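Local coordinates for protein ALDH21) (Physcomitrella patens subsp. patens, PDB 5MZ5) that catalyses the NADP(+)-dependent oxidation of succinic semialdehyde, as a member of the aldehyde dehydrogenase family, at residues 292-297 with 445-450; 327-332 with 423-428. All coordinates share one frame; numbering follows the deposited sequence.

Interaction 1: residues 292-297 with 445-450. With GOL (glycerol), chain F.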
loop_
_atom_site.group_PDB
_atom_site.type_symbol
_atom_site.label_atom_id
_atom_site.label_comp_id
_atom_site.label_asym_id
_atom_site.label_seq_id
_atom_site.Cartn_x
_atom_site.Cartn_y
_atom_site.Cartn_z
ATOM N N CYS A 292 12.053 -0.013 -30.942
ATOM C CA CYS A 292 11.219 1.183 -30.826
ATOM C C CYS A 292 10.283 1.233 -32.015
ATOM O O CYS A 292 10.728 1.043 -33.141
ATOM C CB CYS A 292 12.048 2.465 -30.712
ATOM S SG CYS A 292 11.075 3.960 -30.348
ATOM N N ILE A 293 8.990 1.479 -31.752
ATOM C CA ILE A 293 7.960 1.670 -32.765
ATOM C C ILE A 293 7.741 3.183 -32.944
ATOM O O ILE A 293 7.575 3.895 -31.960
ATOM C CB ILE A 293 6.628 0.957 -32.399
ATOM C CG1 ILE A 293 6.798 -0.573 -32.396
ATOM C CG2 ILE A 293 5.490 1.382 -33.364
ATOM C CD1 ILE A 293 5.553 -1.390 -32.004
ATOM N N VAL A 294 7.753 3.658 -34.193
ATOM C CA VAL A 294 7.446 5.041 -34.534
ATOM C C VAL A 294 6.161 4.980 -35.372
ATOM O O VAL A 294 6.212 4.638 -36.547
ATOM C CB VAL A 294 8.618 5.811 -35.226
ATOM C CG1 VAL A 294 8.181 7.216 -35.685
ATOM C CG2 VAL A 294 9.817 5.904 -34.296
ATOM N N ASP A 295 5.002 5.231 -34.730
ATOM C CA ASP A 295 3.698 5.224 -35.406
ATOM C C ASP A 295 3.147 6.637 -35.595
ATOM O O ASP A 295 2.152 6.821 -36.280
ATOM C CB ASP A 295 2.687 4.311 -34.668
ATOM C CG ASP A 295 1.564 3.783 -35.556
ATOM O OD1 ASP A 295 1.852 2.993 -36.483
ATOM O OD2 ASP A 295 0.399 4.125 -35.300
ATOM N N ASP A 296 3.819 7.631 -35.003
ATOM C CA ASP A 296 3.486 9.060 -35.021
ATOM C C ASP A 296 4.719 9.859 -34.598
ATOM O O ASP A 296 5.680 9.282 -34.085
ATOM C CB ASP A 296 2.336 9.369 -34.014
ATOM C CG ASP A 296 0.923 9.209 -34.547
ATOM O OD1 ASP A 296 0.614 9.796 -35.613
ATOM O OD2 ASP A 296 0.108 8.558 -33.870
ATOM N N TYR A 297 4.675 11.191 -34.776
ATOM C CA TYR A 297 5.720 12.117 -34.329
ATOM C C TYR A 297 5.141 12.782 -33.092
ATOM O O TYR A 297 4.068 13.388 -33.174
ATOM C CB TYR A 297 6.057 13.177 -35.398
ATOM C CG TYR A 297 6.429 12.641 -36.761
ATOM C CD1 TYR A 297 7.082 11.416 -36.900
ATOM C CD2 TYR A 297 6.203 13.393 -37.910
ATOM C CE1 TYR A 297 7.418 10.916 -38.154
ATOM C CE2 TYR A 297 6.560 12.916 -39.170
ATOM C CZ TYR A 297 7.175 11.678 -39.286
ATOM O OH TYR A 297 7.532 11.198 -40.519
ATOM N N GLY A 445 10.228 0.881 -26.765
ATOM C CA GLY A 445 9.761 2.241 -26.960
ATOM C C GLY A 445 8.642 2.271 -27.981
ATOM O O GLY A 445 8.588 1.419 -28.870
ATOM N N ILE A 446 7.720 3.236 -27.834
ATOM C CA ILE A 446 6.604 3.445 -28.760
ATOM C C ILE A 446 6.227 4.939 -28.876
ATOM O O ILE A 446 5.895 5.572 -27.871
ATOM C CB ILE A 446 5.349 2.542 -28.467
ATOM C CG1 ILE A 446 4.198 2.873 -29.461
ATOM C CG2 ILE A 446 4.880 2.633 -26.992
ATOM C CD1 ILE A 446 3.005 2.040 -29.417
ATOM N N PHE A 447 6.238 5.474 -30.100
ATOM C CA PHE A 447 5.772 6.842 -30.373
ATOM C C PHE A 447 4.390 6.721 -30.995
ATOM O O PHE A 447 4.249 6.135 -32.072
ATOM C CB PHE A 447 6.724 7.626 -31.296
ATOM C CG PHE A 447 7.948 8.152 -30.596
ATOM C CD1 PHE A 447 9.084 7.356 -30.451
ATOM C CD2 PHE A 447 7.975 9.450 -30.089
ATOM C CE1 PHE A 447 10.223 7.848 -29.817
ATOM C CE2 PHE A 447 9.115 9.941 -29.447
ATOM C CZ PHE A 447 10.234 9.138 -29.323
ATOM N N THR A 448 3.367 7.230 -30.288
ATOM C CA THR A 448 1.972 7.149 -30.740
ATOM C C THR A 448 1.120 8.239 -30.115
ATOM O O THR A 448 1.357 8.629 -28.968
ATOM C CB THR A 448 1.367 5.721 -30.486
ATOM O OG1 THR A 448 0.026 5.669 -30.980
ATOM C CG2 THR A 448 1.350 5.325 -29.008
ATOM N N LYS A 449 0.107 8.694 -30.862
ATOM C CA LYS A 449 -0.884 9.657 -30.394
ATOM C C LYS A 449 -2.188 8.898 -30.090
ATOM O O LYS A 449 -3.162 9.490 -29.613
ATOM C CB LYS A 449 -1.158 10.715 -31.471
ATOM C CG LYS A 449 -0.033 11.690 -31.712
ATOM C CD LYS A 449 -0.336 12.495 -32.967
ATOM C CE LYS A 449 0.751 13.486 -33.265
ATOM N NZ LYS A 449 0.473 14.268 -34.504
ATOM N N ASP A 450 -2.201 7.597 -30.399
ATOM C CA ASP A 450 -3.348 6.704 -30.268
ATOM C C ASP A 450 -3.423 6.048 -28.891
ATOM O O ASP A 450 -2.544 5.283 -28.510
ATOM C CB ASP A 450 -3.320 5.670 -31.414
ATOM C CG ASP A 450 -4.588 4.875 -31.618
ATOM O OD1 ASP A 450 -4.972 4.127 -30.704
ATOM O OD2 ASP A 450 -5.135 4.912 -32.738
HETATM C C1 GOL F . 2.644 11.610 -37.552
HETATM O O1 GOL F . 2.349 12.232 -36.304
HETATM C C2 GOL F . 1.671 12.000 -38.645
HETATM O O2 GOL F . 0.315 11.912 -38.186
HETATM C C3 GOL F . 1.947 13.387 -39.174
HETATM O O3 GOL F . 2.935 13.329 -40.192
HETATM O O HOH W 1 -0.353 5.936 -33.571
HETATM O O HOH W 2 3.100 15.321 -34.838
#

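Interaction 2: residues 327-332 with 423-428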
loop_
_atom_site.group_PDB
_atom_site.type_symbol
_atom_site.label_atom_id
_atom_site.label_comp_id
_atom_site.label_asym_id
_atom_site.label_seq_id
_atom_site.Cartn_x
_atom_site.Cartn_y
_atom_site.Cartn_z
ATOM N N TYR A 327 11.482 0.426 -35.793
ATOM C CA TYR A 327 10.335 0.056 -36.632
ATOM C C TYR A 327 9.511 1.300 -36.900
ATOM O O TYR A 327 8.983 1.912 -35.969
ATOM C CB TYR A 327 9.496 -1.059 -35.952
ATOM C CG TYR A 327 10.316 -2.313 -35.732
ATOM C CD1 TYR A 327 10.458 -3.266 -36.742
ATOM C CD2 TYR A 327 11.000 -2.520 -34.534
ATOM C CE1 TYR A 327 11.260 -4.394 -36.567
ATOM C CE2 TYR A 327 11.812 -3.635 -34.351
ATOM C CZ TYR A 327 11.940 -4.570 -35.369
ATOM O OH TYR A 327 12.749 -5.660 -35.185
ATOM N N VAL A 328 9.486 1.734 -38.164
ATOM C CA VAL A 328 8.776 2.951 -38.564
ATOM C C VAL A 328 7.641 2.607 -39.527
ATOM O O VAL A 328 7.841 1.851 -40.471
ATOM C CB VAL A 328 9.757 3.996 -39.168
ATOM C CG1 VAL A 328 9.028 5.278 -39.555
ATOM C CG2 VAL A 328 10.909 4.289 -38.201
ATOM N N HIS A 329 6.443 3.143 -39.269
ATOM C CA HIS A 329 5.303 2.900 -40.137
ATOM C C HIS A 329 5.600 3.436 -41.567
ATOM O O HIS A 329 6.227 4.488 -41.724
ATOM C CB HIS A 329 4.031 3.514 -39.543
ATOM C CG HIS A 329 2.806 3.199 -40.350
ATOM N ND1 HIS A 329 2.391 4.019 -41.367
ATOM C CD2 HIS A 329 1.983 2.128 -40.291
ATOM C CE1 HIS A 329 1.315 3.449 -41.875
ATOM N NE2 HIS A 329 1.031 2.308 -41.260
ATOM N N GLU A 330 5.176 2.669 -42.591
ATOM C CA GLU A 330 5.384 2.937 -44.013
ATOM C C GLU A 330 5.056 4.372 -44.452
ATOM O O GLU A 330 5.772 4.897 -45.310
ATOM C CB GLU A 330 4.632 1.913 -44.880
ATOM C CG GLU A 330 3.118 1.948 -44.743
ATOM C CD GLU A 330 2.307 0.929 -45.521
ATOM O OE1 GLU A 330 1.156 0.679 -45.100
ATOM O OE2 GLU A 330 2.800 0.377 -46.532
ATOM N N ARG A 331 3.996 5.016 -43.876
ATOM C CA ARG A 331 3.623 6.391 -44.258
ATOM C C ARG A 331 4.656 7.431 -43.773
ATOM O O ARG A 331 4.750 8.515 -44.341
ATOM C CB ARG A 331 2.176 6.751 -43.802
ATOM C CG ARG A 331 2.082 7.241 -42.353
ATOM C CD ARG A 331 0.671 7.362 -41.778
ATOM N NE ARG A 331 0.666 8.181 -40.558
ATOM C CZ ARG A 331 0.914 7.736 -39.322
ATOM N NH1 ARG A 331 1.137 6.448 -39.103
ATOM N NH2 ARG A 331 0.910 8.572 -38.297
ATOM N N LEU A 332 5.428 7.090 -42.726
ATOM C CA LEU A 332 6.418 7.980 -42.110
ATOM C C LEU A 332 7.844 7.607 -42.461
ATOM O O LEU A 332 8.746 8.414 -42.249
ATOM C CB LEU A 332 6.263 7.930 -40.564
ATOM C CG LEU A 332 4.871 8.180 -39.969
ATOM C CD1 LEU A 332 4.884 7.957 -38.459
ATOM C CD2 LEU A 332 4.339 9.569 -40.337
ATOM N N TYR A 423 13.778 -0.745 -39.856
ATOM C CA TYR A 423 12.743 -1.555 -40.513
ATOM C C TYR A 423 11.478 -0.741 -40.736
ATOM O O TYR A 423 11.170 0.186 -39.981
ATOM C CB TYR A 423 12.388 -2.798 -39.666
ATOM C CG TYR A 423 13.557 -3.710 -39.378
ATOM C CD1 TYR A 423 13.990 -4.640 -40.320
ATOM C CD2 TYR A 423 14.245 -3.636 -38.165
ATOM C CE1 TYR A 423 15.081 -5.473 -40.070
ATOM C CE2 TYR A 423 15.333 -4.472 -37.897
ATOM C CZ TYR A 423 15.748 -5.390 -38.855
ATOM O OH TYR A 423 16.817 -6.222 -38.614
ATOM N N LYS A 424 10.726 -1.140 -41.753
ATOM C CA LYS A 424 9.445 -0.565 -42.126
ATOM C C LYS A 424 8.366 -1.583 -41.764
ATOM O O LYS A 424 8.609 -2.791 -41.830
ATOM C CB LYS A 424 9.425 -0.312 -43.644
ATOM C CG LYS A 424 8.169 0.395 -44.174
ATOM C CD LYS A 424 8.176 0.631 -45.702
ATOM C CE LYS A 424 8.168 -0.569 -46.615
ATOM N NZ LYS A 424 8.433 -0.167 -48.027
ATOM N N TYR A 425 7.175 -1.100 -41.396
ATOM C CA TYR A 425 6.027 -1.964 -41.130
ATOM C C TYR A 425 4.761 -1.300 -41.674
ATOM O O TYR A 425 4.731 -0.076 -41.856
ATOM C CB TYR A 425 5.902 -2.356 -39.625
ATOM C CG TYR A 425 5.458 -1.221 -38.732
ATOM C CD1 TYR A 425 4.109 -0.922 -38.571
ATOM C CD2 TYR A 425 6.387 -0.450 -38.040
ATOM C CE1 TYR A 425 3.695 0.139 -37.772
ATOM C CE2 TYR A 425 5.984 0.589 -37.201
ATOM C CZ TYR A 425 4.637 0.880 -37.074
ATOM O OH TYR A 425 4.246 1.940 -36.304
ATOM N N SER A 426 3.726 -2.112 -41.922
ATOM C CA SER A 426 2.431 -1.626 -42.403
ATOM C C SER A 426 1.335 -1.904 -41.376
ATOM O O SER A 426 0.339 -1.174 -41.337
ATOM C CB SER A 426 2.069 -2.269 -43.742
ATOM O OG SER A 426 2.151 -3.685 -43.681
ATOM N N ASP A 427 1.506 -2.972 -40.567
ATOM C CA ASP A 427 0.541 -3.361 -39.542
ATOM C C ASP A 427 1.122 -3.180 -38.131
ATOM O O ASP A 427 2.181 -3.730 -37.825
ATOM C CB ASP A 427 0.054 -4.804 -39.775
ATOM C CG ASP A 427 -1.058 -5.228 -38.832
ATOM O OD1 ASP A 427 -2.149 -4.643 -38.906
ATOM O OD2 ASP A 427 -0.831 -6.141 -38.023
ATOM N N PHE A 428 0.424 -2.411 -37.280
ATOM C CA PHE A 428 0.827 -2.122 -35.906
ATOM C C PHE A 428 0.978 -3.393 -35.046
ATOM O O PHE A 428 1.980 -3.523 -34.346
ATOM C CB PHE A 428 -0.119 -1.086 -35.239
ATOM C CG PHE A 428 0.247 -0.795 -33.804
ATOM C CD1 PHE A 428 1.315 0.039 -33.495
ATOM C CD2 PHE A 428 -0.456 -1.386 -32.755
ATOM C CE1 PHE A 428 1.672 0.280 -32.163
ATOM C CE2 PHE A 428 -0.103 -1.134 -31.424
ATOM C CZ PHE A 428 0.962 -0.312 -31.137
#

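Interaction 1: residues 292-297 with 445-450
Ile293 and Phe447 share the central link between two parallel strands: Phe447 N donates to Ile293 O at 2.8 Å. On either side of it, Ile293 N reaches Gly445 O at 2.9 Å and Asp295 N reaches Phe447 O. This buried half is the tight one. Cys292 has its SG anti to the backbone N (chi1 -172°), leaning over the backbone of Gly445 and meeting the Phe447 ring in its plane, with SG 3.9 Å from CD1. CG2 of Val294 touches the same ring carbon obliquely, and Arg307 and Leu308 of helix 301-313 pack on this face. Ile293 and Ile446 point to the other face, under helix 428-435.

Beyond the strands the contact becomes polar and more loosely packed, with Lys449 at the exposed rim, where its backbone also bonds to a neighbouring subunit. Asp296 OD2 accepts from Lys449 N at 3.0 Å on its anti side, 34° out of the carboxylate plane, and its OD1 has a salt-bridge partner in Arg331. One water lies among Asp296 OD2, Thr448 OG1 and Asp295 OD2, which also pairs with Lys453, while Asp295 OD1 is hydrogen-bonded to Tyr425 OH. The extended Lys449 chain crosses Asp296 at about a right angle, and a second water joins its NZ to Tyr297 O. A glycerol, probably from the crystallisation liquor, sits beside Asp296 and Tyr297, its O1 taking the N-H of Tyr297 and donating to Asp296 OD1. An alanine in place of Asp296 would probably leave Lys449 N without its acceptor and Arg331 without its salt-bridge partner. Thr448 OG1 accepts from Asp450 N, an ST turn leading to the helix N-cap at Asp450. Parallel strands leading into loops and helices are characteristic of the alpha/beta catalytic domain of aldehyde dehydrogenases.

Interaction 2: residues 327-332 with 423-428
Tyr425 turns its CG between its own backbone N and carbonyl carbon (chi1 72°), while His329 holds CG anti to its backbone N (chi1 -176°), and the two side chains cross at about a right angle. The tyrosine ring lies against the backbone of His329, whose CA stands over the face, 3.8 Å from the ring centroid, in a CH-pi contact. The imidazole presents its edge to the same ring in an offset edge-to-face pair with planes at 77°, CD2 coming within 3.6 Å of Tyr425 CE1.

At the other end Tyr327 and Tyr423 lie side by side and point the same way. Their rings are nearly parallel but slid apart with little overlap, Tyr327 CE1 touching Tyr423 CD2 at 3.5 Å. The parallel-strand ladder runs under both pairs, which share one face of the sheet: Val328 N to Tyr423 O, Tyr425 N to Val328 O, and Glu330 N to Tyr425 O. On the outer side Lys424 lays its CG and CD against Glu330, with Lys424 NZ 5.9 Å from Glu330 OE2, not in contact. The chemistry implies cohesion from backbone bonds and aromatic packing, with charge probably contributing little.

In the fold
From the N terminus the chain first runs through 292-297, then 327-332, later 423-428, and reaches 445-450 last. Interaction 1 thus closes a loop with 147 residues between its segments, and interaction 2, with 90 residues between its own, is nested wholly inside it; the two do not cross. The strand parts of all four segments belong to one sheet, in the order 443-447, 290-294, 323-329, 419-425, so the inner pair joins the contacts directly: Val294 N lies 2.8 Å from Tyr327 O, a probable hydrogen bond. Helix 428-435, which follows strand 419-425, packs on residues of both contacts and leads toward strand 443-447.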